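Local coordinates for protein putative fructose-bisphosphate aldolase (Coccidioides immitis, PDB 3PM6) that belongs to the class II fructose-bisphosphate aldolase family, folds as a TIM barrel and carries a bound zinc ion, at residues 115-120 with 143-148; 132-137 with 181-186; 56-61 with 85-90; 188-193 with 209-214; 28-33 with 52-57. All coordinates share one frame; numbering follows the deposited sequence.

Contact 1 (115-120 with 143-148); sequences DSIMVD and RGIATE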
# COMPACT_ATOMS: atom_id res chain seq x y z
N ASP A 115 -7.62 9.59 11.27
CA ASP A 115 -8.71 10.47 11.69
C ASP A 115 -9.27 10.04 13.06
O ASP A 115 -9.82 10.86 13.79
CB ASP A 115 -9.81 10.45 10.65
CG ASP A 115 -9.31 10.86 9.27
OD1 ASP A 115 -8.98 12.04 9.09
OD2 ASP A 115 -9.22 10.01 8.38
N SER A 116 -9.13 8.75 13.40
CA SER A 116 -9.69 8.20 14.64
C SER A 116 -8.91 7.00 15.07
O SER A 116 -8.24 6.36 14.27
CB SER A 116 -11.18 7.85 14.50
OG SER A 116 -11.41 6.98 13.41
N ILE A 117 -8.96 6.67 16.35
CA ILE A 117 -8.14 5.56 16.83
C ILE A 117 -8.99 4.84 17.83
O ILE A 117 -9.69 5.48 18.60
CB ILE A 117 -6.86 6.10 17.52
CG1 ILE A 117 -5.94 6.79 16.50
CG2 ILE A 117 -6.14 5.01 18.36
CD1 ILE A 117 -4.63 7.39 17.15
N MET A 118 -8.95 3.52 17.81
CA MET A 118 -9.62 2.80 18.84
C MET A 118 -8.68 2.59 20.02
O MET A 118 -7.74 1.82 19.92
CB MET A 118 -10.18 1.44 18.34
CG MET A 118 -10.88 0.69 19.45
SD MET A 118 -11.27 -1.03 19.01
CE MET A 118 -12.37 -1.39 20.41
N VAL A 119 -8.96 3.26 21.13
CA VAL A 119 -8.17 3.07 22.37
C VAL A 119 -8.77 1.87 23.07
O VAL A 119 -9.72 2.01 23.85
CB VAL A 119 -8.21 4.34 23.29
CG1 VAL A 119 -7.33 4.14 24.48
CG2 VAL A 119 -7.81 5.59 22.49
N ASP A 120 -8.24 0.69 22.76
CA ASP A 120 -8.81 -0.57 23.17
C ASP A 120 -8.02 -1.08 24.37
O ASP A 120 -7.04 -1.82 24.22
CB ASP A 120 -8.72 -1.61 22.02
CG ASP A 120 -9.34 -2.94 22.39
OD1 ASP A 120 -9.83 -3.02 23.54
OD2 ASP A 120 -9.39 -3.89 21.56
N ARG A 143 -4.35 16.14 19.32
CA ARG A 143 -3.79 16.05 17.99
C ARG A 143 -4.84 15.99 16.89
O ARG A 143 -4.52 15.65 15.72
CB ARG A 143 -2.79 14.89 17.92
CG ARG A 143 -1.53 15.17 18.77
CD ARG A 143 -0.90 13.91 19.38
NE ARG A 143 0.29 14.31 20.11
CZ ARG A 143 0.31 14.77 21.37
NH1 ARG A 143 -0.80 14.85 22.08
NH2 ARG A 143 1.47 15.16 21.91
N GLY A 144 -6.07 16.34 17.25
CA GLY A 144 -7.17 16.36 16.30
C GLY A 144 -7.87 15.02 16.08
O GLY A 144 -8.69 14.89 15.17
N ILE A 145 -7.57 14.03 16.92
CA ILE A 145 -7.95 12.64 16.63
C ILE A 145 -9.15 12.16 17.46
O ILE A 145 -9.13 12.27 18.67
CB ILE A 145 -6.72 11.72 16.82
CG1 ILE A 145 -5.60 12.14 15.84
CG2 ILE A 145 -7.11 10.23 16.68
CD1 ILE A 145 -4.24 11.42 16.09
N ALA A 146 -10.19 11.68 16.80
CA ALA A 146 -11.35 11.11 17.45
C ALA A 146 -11.04 9.70 18.01
O ALA A 146 -10.07 9.06 17.58
CB ALA A 146 -12.50 11.05 16.46
N THR A 147 -11.84 9.21 18.95
CA THR A 147 -11.47 7.97 19.66
C THR A 147 -12.66 7.07 19.93
O THR A 147 -13.78 7.52 20.06
CB THR A 147 -10.77 8.22 21.02
OG1 THR A 147 -11.63 8.94 21.88
CG2 THR A 147 -9.48 8.97 20.88
N GLU A 148 -12.37 5.79 20.01
CA GLU A 148 -13.37 4.75 20.29
C GLU A 148 -12.77 3.99 21.43
O GLU A 148 -11.56 3.80 21.46
CB GLU A 148 -13.52 3.85 19.07
CG GLU A 148 -14.38 2.60 19.25
CD GLU A 148 -14.45 1.76 17.97
OE1 GLU A 148 -14.54 2.35 16.86
OE2 GLU A 148 -14.40 0.52 18.08
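Met118 and Glu148 both set CG anti to the backbone N (chi1 180° and 172°), and beyond CG each chain is extended. The two side chains meet on the face of the sheet they share with Ser116 and Ala146, where Glu148 OE2 comes to 3.6 Å from Met118 SD and the same carboxylate oxygen also touches the methyl CE. On the opposite face Ile117 places CG1 beside its backbone N, with CG2 anti to it, and CG1 meets Ile145 CG2 at 3.6 Å. Val119 and Thr147 point the same way there, methyl beside methyl.

The backbone beneath is a pair of parallel neighbours in a TIM barrel, joined as a beta-alpha-beta unit through helix 126-141. Ala146 N binds Asp115 O at 3.1 Å, Ala146 O accepts from Ile117 N at 2.9 Å, and Glu148 N reaches Ile117 O at 3.0 Å. The last bond, from Val119 N to Glu148 O, is 2.7 Å long. Three CA-H...O contacts accompany this set, among them Ser116 CA to Ala146 O at 3.1 Å. Ile117 and Val119 pack outward on both helices 95-103 and 126-141, Thr147 on the latter.

The carboxylate oxygens of Glu148 have their polar partners outside the two segments: OE2 is hydrogen-bonded to NE2 of His227, a zinc ligand, while OE1 forms a salt bridge with Lys247. Through His227 the carboxylate is a second-shell group of the zinc site, and would probably help to orient and polarise that imidazole.

Contact 2 (132-137 with 181-186); sequences LTRELV and VATGIN
Thr133 and Val137, one turn apart on helix 126-141 of the TIM barrel, receive the turn that leads from helix 174-181 into strand 187-188. The tight part of the contact is apolar and buried. Ile185 CG2 sits between the two helix residues, 3.7 Å from Val137 CG2 and 3.8 Å from Thr133 CG2. Ile185 keeps CG1 between its backbone N and carbonyl carbon (chi1 60°), which turns CG2 to the side beside the N. Val137 CG1, anti to its own N, lies against the backbone instead, 3.6 Å from Thr183 O and nearly as close to Gly184 O. Gly184, with positive phi, is the first residue to depart from helical backbone angles. The Thr133 hydroxyl takes no part in this packing, being bonded to Asn129 O one turn back. Thr183 OG1, which touches Thr133 CG2, is bonded to Phe180 O.

Toward solvent the fit is looser and polar. Arg134 is extended as far as CD and bent at chi3 (-64°), which sets NE; one face of the guanidinium has Thr183 CA 3.9 Å from its plane, displaced toward the rim. NH1 gives Ala182 O a weak bond of 3.2 Å, with an angle of 121° at the hydrogen. Nearby, backbone meets backbone through a water, which donates to both Arg134 O and Thr183 O, at 2.8 Å from each.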
# COMPACT_ATOMS: atom_id res chain seq x y z
N LEU A 132 -6.32 4.37 31.64
CA LEU A 132 -5.55 4.53 30.42
C LEU A 132 -6.39 5.19 29.30
O LEU A 132 -5.88 6.05 28.59
CB LEU A 132 -5.00 3.18 29.94
CG LEU A 132 -3.99 2.51 30.85
CD1 LEU A 132 -3.89 1.02 30.48
CD2 LEU A 132 -2.62 3.26 30.81
N THR A 133 -7.66 4.79 29.15
CA THR A 133 -8.52 5.38 28.09
C THR A 133 -8.61 6.91 28.28
O THR A 133 -8.40 7.67 27.35
CB THR A 133 -9.93 4.74 28.00
OG1 THR A 133 -9.81 3.35 27.65
CG2 THR A 133 -10.79 5.44 26.93
N ARG A 134 -8.89 7.35 29.50
CA ARG A 134 -8.99 8.82 29.76
C ARG A 134 -7.74 9.58 29.32
O ARG A 134 -7.81 10.58 28.62
CB ARG A 134 -9.28 9.08 31.23
CG ARG A 134 -9.36 10.56 31.61
CD ARG A 134 -9.70 10.70 33.10
NE ARG A 134 -11.02 10.15 33.42
CZ ARG A 134 -12.18 10.81 33.28
NH1 ARG A 134 -12.20 12.07 32.83
NH2 ARG A 134 -13.32 10.20 33.59
N GLU A 135 -6.57 9.09 29.70
CA GLU A 135 -5.35 9.79 29.37
C GLU A 135 -4.96 9.66 27.91
O GLU A 135 -4.39 10.59 27.35
CB GLU A 135 -4.22 9.45 30.36
CG GLU A 135 -3.32 8.31 30.06
CD GLU A 135 -2.14 8.26 31.07
OE1 GLU A 135 -2.13 7.34 31.92
OE2 GLU A 135 -1.24 9.13 31.02
N LEU A 136 -5.28 8.52 27.28
CA LEU A 136 -4.99 8.36 25.88
C LEU A 136 -5.93 9.15 24.98
O LEU A 136 -5.52 9.59 23.89
CB LEU A 136 -4.92 6.88 25.47
CG LEU A 136 -3.72 6.15 26.09
CD1 LEU A 136 -3.96 4.64 26.05
CD2 LEU A 136 -2.39 6.53 25.44
N VAL A 137 -7.18 9.31 25.41
CA VAL A 137 -8.12 10.15 24.70
C VAL A 137 -7.60 11.60 24.69
O VAL A 137 -7.66 12.28 23.66
CB VAL A 137 -9.52 10.09 25.36
CG1 VAL A 137 -10.38 11.28 24.93
CG2 VAL A 137 -10.20 8.74 25.03
N VAL A 181 -18.15 7.31 28.87
CA VAL A 181 -18.54 8.60 28.26
C VAL A 181 -17.80 9.80 28.93
O VAL A 181 -17.43 10.76 28.25
CB VAL A 181 -20.09 8.80 28.32
CG1 VAL A 181 -20.49 10.27 28.14
CG2 VAL A 181 -20.80 7.94 27.27
N ALA A 182 -17.62 9.74 30.25
CA ALA A 182 -16.89 10.80 30.99
C ALA A 182 -15.40 10.89 30.62
O ALA A 182 -14.75 11.89 30.94
CB ALA A 182 -17.05 10.62 32.52
N THR A 183 -14.85 9.85 29.98
CA THR A 183 -13.45 9.92 29.54
C THR A 183 -13.30 10.82 28.34
O THR A 183 -12.19 11.15 27.99
CB THR A 183 -12.85 8.55 29.14
OG1 THR A 183 -13.62 8.00 28.06
CG2 THR A 183 -12.84 7.59 30.31
N GLY A 184 -14.41 11.22 27.71
CA GLY A 184 -14.36 12.04 26.49
C GLY A 184 -14.21 11.29 25.16
O GLY A 184 -13.96 11.90 24.10
N ILE A 185 -14.34 9.96 25.19
CA ILE A 185 -14.35 9.17 23.93
C ILE A 185 -15.47 9.64 23.04
O ILE A 185 -16.41 10.22 23.53
CB ILE A 185 -14.66 7.70 24.19
CG1 ILE A 185 -16.02 7.61 24.85
CG2 ILE A 185 -13.55 7.07 24.96
CD1 ILE A 185 -16.30 6.33 25.50
N ASN A 186 -15.39 9.39 21.73
CA ASN A 186 -16.48 9.75 20.84
C ASN A 186 -17.40 8.57 20.56
O ASN A 186 -18.61 8.75 20.47
CB ASN A 186 -15.94 10.28 19.53
CG ASN A 186 -15.02 11.48 19.73
OD1 ASN A 186 -13.78 11.36 19.62
ND2 ASN A 186 -15.62 12.63 20.06
O HOH W 1 -9.76 12.53 28.29

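Contact 3 (56-61 with 85-90); sequences ILLFPW and ITLHLD
Neighbouring strands 54-58 and 85-92 run parallel around the zinc site, and Leu57 and His88 lie side by side on the inner face of their sheet. Leu57 CG stands at the edge of the imidazole, near its plane, 3.6 Å from His88 CD2. CD2 of the same leucine leans on Asp90, whose CB and CG are both close to it. Farther along, Asp90 OD2 approaches Phe59 CE1 to 3.4 Å, with the carboxylate and ring planes 29° apart.

In this closed eight-stranded barrel of the TIM type, the two strands are stitched by four backbone bonds of 2.9 Å: Ile56 N to Thr86 O, His88 N to Ile56 O, Leu58 N to His88 O and Asp90 N to Leu58 O. His88 ND1 is bonded to Ser116 OG on the next strand, which helps to hold the ring's rotation.

The outer face is largely aliphatic. Leu87 has CG anti to the backbone N (chi1 180°), and chi2 of 61° sets CD1 3.3 Å from Ile56 O; that methyl also touches Ile56 CG2 and Leu58 CD1. Leu89 CD1 reaches Pro60 CD at 3.8 Å, while Pro60 CD also meets the backbone, 3.3 Å from Asp90 O.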
# COMPACT_ATOMS: atom_id res chain seq x y z
N ILE A 56 -11.54 3.10 6.36
CA ILE A 56 -10.48 2.11 6.16
C ILE A 56 -9.89 1.87 7.58
O ILE A 56 -9.50 2.82 8.27
CB ILE A 56 -9.39 2.65 5.16
CG1 ILE A 56 -9.98 2.90 3.76
CG2 ILE A 56 -8.16 1.76 5.11
CD1 ILE A 56 -9.02 3.58 2.83
N LEU A 57 -9.86 0.60 8.01
CA LEU A 57 -9.27 0.27 9.30
C LEU A 57 -7.91 -0.38 9.16
O LEU A 57 -7.76 -1.31 8.38
CB LEU A 57 -10.22 -0.62 10.13
CG LEU A 57 -11.28 0.15 10.91
CD1 LEU A 57 -12.15 1.04 9.94
CD2 LEU A 57 -12.18 -0.80 11.67
N LEU A 58 -6.91 0.10 9.89
CA LEU A 58 -5.62 -0.57 9.92
C LEU A 58 -5.39 -1.09 11.34
O LEU A 58 -5.92 -0.52 12.29
CB LEU A 58 -4.50 0.39 9.50
CG LEU A 58 -4.48 0.81 8.01
CD1 LEU A 58 -3.47 1.93 7.89
CD2 LEU A 58 -4.08 -0.38 7.07
N PHE A 59 -4.61 -2.19 11.49
CA PHE A 59 -4.22 -2.68 12.81
C PHE A 59 -2.87 -2.09 13.19
O PHE A 59 -2.18 -1.52 12.31
CB PHE A 59 -4.17 -4.22 12.86
CG PHE A 59 -5.49 -4.87 12.64
CD1 PHE A 59 -6.59 -4.57 13.46
CD2 PHE A 59 -5.67 -5.76 11.61
CE1 PHE A 59 -7.83 -5.16 13.23
CE2 PHE A 59 -6.93 -6.36 11.40
CZ PHE A 59 -7.99 -6.06 12.22
N PRO A 60 -2.46 -2.19 14.48
CA PRO A 60 -1.11 -1.73 14.81
C PRO A 60 -0.03 -2.40 13.97
O PRO A 60 1.04 -1.83 13.73
CB PRO A 60 -0.96 -2.11 16.31
CG PRO A 60 -2.35 -1.97 16.87
CD PRO A 60 -3.34 -2.18 15.67
N TRP A 61 -0.31 -3.63 13.56
CA TRP A 61 0.57 -4.37 12.66
C TRP A 61 0.97 -3.58 11.40
O TRP A 61 2.07 -3.80 10.88
CB TRP A 61 -0.07 -5.69 12.21
CG TRP A 61 0.73 -6.36 11.13
CD1 TRP A 61 1.81 -7.18 11.29
CD2 TRP A 61 0.54 -6.22 9.71
NE1 TRP A 61 2.30 -7.57 10.06
CE2 TRP A 61 1.54 -7.00 9.07
CE3 TRP A 61 -0.40 -5.53 8.91
CZ2 TRP A 61 1.64 -7.11 7.67
CZ3 TRP A 61 -0.29 -5.63 7.53
CH2 TRP A 61 0.72 -6.42 6.92
N ILE A 85 -14.57 9.07 3.07
CA ILE A 85 -13.85 7.93 3.63
C ILE A 85 -12.76 8.43 4.59
O ILE A 85 -11.94 9.27 4.22
CB ILE A 85 -13.19 7.08 2.53
CG1 ILE A 85 -14.17 6.77 1.40
CG2 ILE A 85 -12.66 5.78 3.13
CD1 ILE A 85 -13.49 6.09 0.21
N THR A 86 -12.72 7.88 5.81
CA THR A 86 -11.69 8.26 6.77
C THR A 86 -10.92 7.05 7.25
O THR A 86 -11.32 5.92 6.99
CB THR A 86 -12.29 9.02 7.98
OG1 THR A 86 -13.15 8.15 8.71
CG2 THR A 86 -13.10 10.28 7.49
N LEU A 87 -9.84 7.30 7.99
CA LEU A 87 -8.88 6.29 8.39
C LEU A 87 -8.87 6.06 9.92
O LEU A 87 -8.77 7.00 10.69
CB LEU A 87 -7.49 6.68 7.87
CG LEU A 87 -6.36 5.72 8.20
CD1 LEU A 87 -6.59 4.34 7.61
CD2 LEU A 87 -5.05 6.33 7.69
N HIS A 88 -8.95 4.80 10.33
CA HIS A 88 -9.16 4.45 11.72
C HIS A 88 -8.14 3.40 12.12
O HIS A 88 -7.95 2.41 11.40
CB HIS A 88 -10.56 3.86 11.84
CG HIS A 88 -10.97 3.50 13.24
ND1 HIS A 88 -11.22 4.44 14.21
CD2 HIS A 88 -11.23 2.29 13.80
CE1 HIS A 88 -11.61 3.83 15.32
NE2 HIS A 88 -11.65 2.52 15.08
N LEU A 89 -7.46 3.62 13.24
CA LEU A 89 -6.65 2.55 13.84
C LEU A 89 -7.50 1.66 14.73
O LEU A 89 -7.96 2.08 15.80
CB LEU A 89 -5.46 3.11 14.63
CG LEU A 89 -4.41 2.15 15.22
CD1 LEU A 89 -3.64 1.29 14.17
CD2 LEU A 89 -3.43 2.94 16.10
N ASP A 90 -7.71 0.41 14.31
CA ASP A 90 -8.57 -0.50 15.09
C ASP A 90 -7.73 -1.25 16.13
O ASP A 90 -6.54 -1.50 15.90
CB ASP A 90 -9.25 -1.46 14.10
CG ASP A 90 -10.34 -2.32 14.70
OD1 ASP A 90 -10.94 -1.97 15.76
OD2 ASP A 90 -10.61 -3.38 14.09

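Contact 4 (188-193 with 209-214); sequences LAPAFG and ERLQRI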
# COMPACT_ATOMS: atom_id res chain seq x y z
N LEU A 188 -18.26 4.14 21.28
CA LEU A 188 -18.17 3.02 22.21
C LEU A 188 -18.41 1.72 21.46
O LEU A 188 -19.29 1.66 20.62
CB LEU A 188 -19.25 3.14 23.31
CG LEU A 188 -18.99 4.02 24.56
CD1 LEU A 188 -20.12 3.88 25.56
CD2 LEU A 188 -17.67 3.63 25.23
N ALA A 189 -17.61 0.70 21.76
CA ALA A 189 -17.72 -0.64 21.19
C ALA A 189 -18.26 -1.54 22.28
O ALA A 189 -17.50 -2.00 23.13
CB ALA A 189 -16.34 -1.14 20.75
N PRO A 190 -19.58 -1.76 22.28
CA PRO A 190 -20.07 -2.54 23.42
C PRO A 190 -19.86 -4.04 23.25
O PRO A 190 -19.86 -4.55 22.13
CB PRO A 190 -21.58 -2.19 23.49
CG PRO A 190 -21.96 -1.69 22.03
CD PRO A 190 -20.65 -1.09 21.50
N ALA A 191 -19.67 -4.73 24.37
CA ALA A 191 -19.69 -6.19 24.45
C ALA A 191 -21.12 -6.64 24.82
O ALA A 191 -21.60 -6.35 25.91
CB ALA A 191 -18.68 -6.69 25.49
N PHE A 192 -21.81 -7.31 23.92
CA PHE A 192 -23.19 -7.67 24.21
C PHE A 192 -23.52 -9.04 23.64
O PHE A 192 -24.66 -9.29 23.30
CB PHE A 192 -24.17 -6.57 23.74
CG PHE A 192 -24.23 -6.39 22.24
CD1 PHE A 192 -23.20 -5.73 21.57
CD2 PHE A 192 -25.35 -6.85 21.51
CE1 PHE A 192 -23.25 -5.55 20.19
CE2 PHE A 192 -25.42 -6.66 20.11
CZ PHE A 192 -24.38 -6.03 19.44
N GLY A 193 -22.51 -9.91 23.56
CA GLY A 193 -22.66 -11.28 23.02
C GLY A 193 -21.87 -11.50 21.74
O GLY A 193 -21.62 -12.65 21.33
N GLU A 209 -31.47 -6.67 23.97
CA GLU A 209 -32.00 -5.91 25.11
C GLU A 209 -30.89 -5.12 25.81
O GLU A 209 -31.04 -3.92 26.05
CB GLU A 209 -32.74 -6.83 26.09
CG GLU A 209 -34.15 -7.20 25.58
CD GLU A 209 -34.82 -8.29 26.41
OE1 GLU A 209 -34.30 -8.60 27.52
OE2 GLU A 209 -35.86 -8.84 25.97
N ARG A 210 -29.77 -5.79 26.10
CA ARG A 210 -28.59 -5.14 26.66
C ARG A 210 -28.18 -3.97 25.75
O ARG A 210 -27.99 -2.84 26.22
CB ARG A 210 -27.44 -6.15 26.77
CG ARG A 210 -26.15 -5.61 27.36
CD ARG A 210 -25.10 -6.72 27.47
NE ARG A 210 -25.47 -7.72 28.47
CZ ARG A 210 -25.23 -7.61 29.78
NH1 ARG A 210 -24.61 -6.53 30.26
NH2 ARG A 210 -25.61 -8.58 30.62
N LEU A 211 -28.11 -4.23 24.45
CA LEU A 211 -27.75 -3.22 23.49
C LEU A 211 -28.65 -1.99 23.57
O LEU A 211 -28.14 -0.89 23.68
CB LEU A 211 -27.73 -3.79 22.06
CG LEU A 211 -27.29 -2.82 20.99
CD1 LEU A 211 -25.87 -2.31 21.34
CD2 LEU A 211 -27.36 -3.48 19.57
N GLN A 212 -29.99 -2.17 23.53
CA GLN A 212 -30.92 -1.01 23.60
C GLN A 212 -30.74 -0.26 24.93
O GLN A 212 -30.69 0.96 24.92
CB GLN A 212 -32.40 -1.37 23.26
CG GLN A 212 -33.50 -0.20 23.25
CD GLN A 212 -33.18 1.12 22.42
OE1 GLN A 212 -33.09 2.20 22.99
NE2 GLN A 212 -33.07 1.02 21.12
N ARG A 213 -30.57 -0.99 26.03
CA ARG A 213 -30.30 -0.39 27.36
C ARG A 213 -29.08 0.53 27.33
O ARG A 213 -29.11 1.64 27.88
CB ARG A 213 -30.11 -1.47 28.44
CG ARG A 213 -31.37 -1.85 29.16
CD ARG A 213 -31.19 -3.01 30.12
NE ARG A 213 -32.34 -3.89 29.96
CZ ARG A 213 -32.27 -5.18 29.63
NH1 ARG A 213 -31.08 -5.75 29.50
NH2 ARG A 213 -33.39 -5.89 29.49
N ILE A 214 -28.02 0.07 26.68
CA ILE A 214 -26.83 0.88 26.41
C ILE A 214 -27.16 2.11 25.57
O ILE A 214 -26.79 3.24 25.91
CB ILE A 214 -25.73 0.02 25.74
CG1 ILE A 214 -25.32 -1.12 26.68
CG2 ILE A 214 -24.51 0.90 25.29
CD1 ILE A 214 -24.60 -2.22 26.01
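Phe192 and Leu211 carry the packing of a barrel loop on the helix that follows it: residues 188-193 leave the sixth strand of the TIM barrel, and residues 209-214 belong to helix 208-218, which comes next in the chain.

Of the contacts that involve the ring, the clearest is a CH-pi interaction. Leu211 CD1 stands 4.2 Å from the centroid of the Phe192 ring, only 6° off its normal and so over the centre of the face. CD2 of the same leucine sits near the rim, 3.8 Å from Phe192 CE2, and Leu211 CB lies 3.9 Å from Phe192 CD2. Phe192 takes the less common torsion with CG between the backbone N and the carbonyl carbon (chi1 66°), and the carbonyl oxygen of Pro190, two residues earlier, lies in plane at the ring edge.

Purely aliphatic contacts extend the patch toward strand 187-188. Pro190 CG meets Leu211 CD1 at 4.0 Å, which places that methyl against both the phenyl face and the proline, and Pro190 CB meets, at 3.9 Å, Ile214 CD1, about one turn beyond Leu211 on the helix. Ile214 also reaches Ser177 of helix 174-181.

Arg210 lies at the margin and has its polar partner outside the segments. Its chain turns at chi3, and NH1 is engaged with Thr172 O. Thr172 in turn binds the Ala191 backbone, linking arginine and loop through a third partner. What Arg210 offers to the loop directly is its aliphatic shaft: CD rests 3.8 Å from Phe192 CB and 3.8 Å from Ala191 O.

Contact 5 (28-33 with 52-57); sequences AIPAIC and SPAMIL
Ala31 and Leu57 come together on the inner face of two parallel barrel strands, one pair offset by two residues along the sheet. Leu57 CD1 lies only 3.5 Å from Ala31 CB, tighter than usual for carbon against carbon, and CD2 of the same leucine lies near both Ala31 O and Cys33 SG. Cys33 carries SG anti to the carbonyl carbon, beside the backbone N (chi1 -59°), and there it lies 3.9 Å from Leu57 CB.

At the start of the strands the orientation changes. Ile29 and Pro53 cross at about a right angle, Ile29 CD1 touching Pro53 CG at 3.7 Å. The other branch of Ile29, CG2, is anti to the backbone N and meets Met55 CG, also at 3.7 Å, while the methionine chain runs on extended past it. Pro30 CD and CG touch the neighbouring backbone, with CD 3.3 Å from Pro53 O.

Three backbone bonds hold these groups in step. Met55 N binds Pro30 O at 2.9 Å and Ile32 N binds Met55 O; Leu57 N, 2.9 Å from Ile32 O, approaches from 46° above the carbonyl plane, although its N-H points almost straight at the oxygen.

The pair forms a beta-alpha-beta unit of the TIM barrel with helix 37-49 as its crossover. Strand 245-250 bonds to the other edge of strand 29-33, joining the last barrel strand to the first, and strand 85-92 continues the sheet beyond strand 54-58. Helix 16-24 packs on Ile29 and Met55 near the beginning of both strands.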
# COMPACT_ATOMS: atom_id res chain seq x y z
N ALA A 28 -25.45 2.39 9.05
CA ALA A 28 -24.11 2.34 9.65
C ALA A 28 -23.02 2.51 8.59
O ALA A 28 -23.22 2.16 7.42
CB ALA A 28 -23.91 1.07 10.44
N ILE A 29 -21.89 3.08 9.02
CA ILE A 29 -20.71 3.27 8.20
C ILE A 29 -20.01 1.91 8.12
O ILE A 29 -19.83 1.24 9.14
CB ILE A 29 -19.77 4.31 8.90
CG1 ILE A 29 -20.49 5.65 9.10
CG2 ILE A 29 -18.41 4.46 8.17
CD1 ILE A 29 -21.08 6.30 7.79
N PRO A 30 -19.66 1.47 6.90
CA PRO A 30 -18.89 0.22 6.80
C PRO A 30 -17.44 0.51 7.17
O PRO A 30 -16.84 1.36 6.56
CB PRO A 30 -18.99 -0.16 5.31
CG PRO A 30 -19.28 1.16 4.57
CD PRO A 30 -19.96 2.08 5.58
N ALA A 31 -16.90 -0.18 8.17
CA ALA A 31 -15.53 0.06 8.66
C ALA A 31 -14.71 -1.19 8.40
O ALA A 31 -14.75 -2.16 9.16
CB ALA A 31 -15.56 0.39 10.16
N ILE A 32 -13.98 -1.20 7.30
CA ILE A 32 -13.40 -2.43 6.77
C ILE A 32 -11.94 -2.50 7.10
O ILE A 32 -11.17 -1.62 6.68
CB ILE A 32 -13.54 -2.45 5.19
CG1 ILE A 32 -14.97 -2.06 4.77
CG2 ILE A 32 -13.07 -3.78 4.60
CD1 ILE A 32 -16.05 -2.98 5.30
N CYS A 33 -11.56 -3.52 7.86
CA CYS A 33 -10.19 -3.81 8.14
C CYS A 33 -9.47 -4.30 6.93
O CYS A 33 -9.95 -5.22 6.23
CB CYS A 33 -10.07 -4.91 9.22
SG CYS A 33 -10.88 -4.41 10.72
N SER A 52 -21.23 5.30 -1.25
CA SER A 52 -21.33 5.05 0.21
C SER A 52 -20.10 5.65 0.85
O SER A 52 -18.99 5.53 0.30
CB SER A 52 -21.35 3.54 0.51
OG SER A 52 -21.17 3.29 1.91
N PRO A 53 -20.29 6.28 2.02
CA PRO A 53 -19.21 6.57 2.94
C PRO A 53 -18.57 5.25 3.37
O PRO A 53 -19.16 4.19 3.17
CB PRO A 53 -19.95 7.18 4.12
CG PRO A 53 -21.29 6.47 4.10
CD PRO A 53 -21.60 6.54 2.63
N ALA A 54 -17.36 5.31 3.94
CA ALA A 54 -16.67 4.11 4.42
C ALA A 54 -15.56 4.52 5.34
O ALA A 54 -15.25 5.68 5.44
CB ALA A 54 -16.06 3.27 3.24
N MET A 55 -14.98 3.56 6.04
CA MET A 55 -13.78 3.82 6.79
C MET A 55 -12.80 2.72 6.46
O MET A 55 -13.17 1.55 6.30
CB MET A 55 -14.06 3.86 8.31
CG MET A 55 -14.84 5.09 8.76
SD MET A 55 -15.16 5.09 10.58
CE MET A 55 -15.88 6.74 10.71
N ILE A 56 -11.54 3.10 6.36
CA ILE A 56 -10.48 2.11 6.16
C ILE A 56 -9.89 1.87 7.58
O ILE A 56 -9.50 2.82 8.27
CB ILE A 56 -9.39 2.65 5.16
CG1 ILE A 56 -9.98 2.90 3.76
CG2 ILE A 56 -8.16 1.76 5.11
CD1 ILE A 56 -9.02 3.58 2.83
N LEU A 57 -9.86 0.60 8.01
CA LEU A 57 -9.27 0.27 9.30
C LEU A 57 -7.91 -0.38 9.16
O LEU A 57 -7.76 -1.31 8.38
CB LEU A 57 -10.22 -0.62 10.13
CG LEU A 57 -11.28 0.15 10.91
CD1 LEU A 57 -12.15 1.04 9.94
CD2 LEU A 57 -12.18 -0.80 11.67

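From the N terminus, contact 5 closes the first loop, bringing strand 54-58 back to strand 29-33 after helix 37-49. Contact 3 opens on the strand where contact 5 ends, sharing Ile56 and Leu57, and closes round helices 60-66 and 69-80. Contact 1 follows in series and repeats the closure with strands 116-119 and 146-149; Ser116 meets His88 where strands 85-92 and 116-119 adjoin, and contacts 5, 3 and 1 together span five consecutive strands of the barrel. Contact 2 crosses contact 1, since helix segment 132-137 lies inside the loop of contact 1 while its partner 181-186 lies beyond it. Contact 4 comes last, fastening the loop after strand 187-188 to helix 208-218. None nests within another.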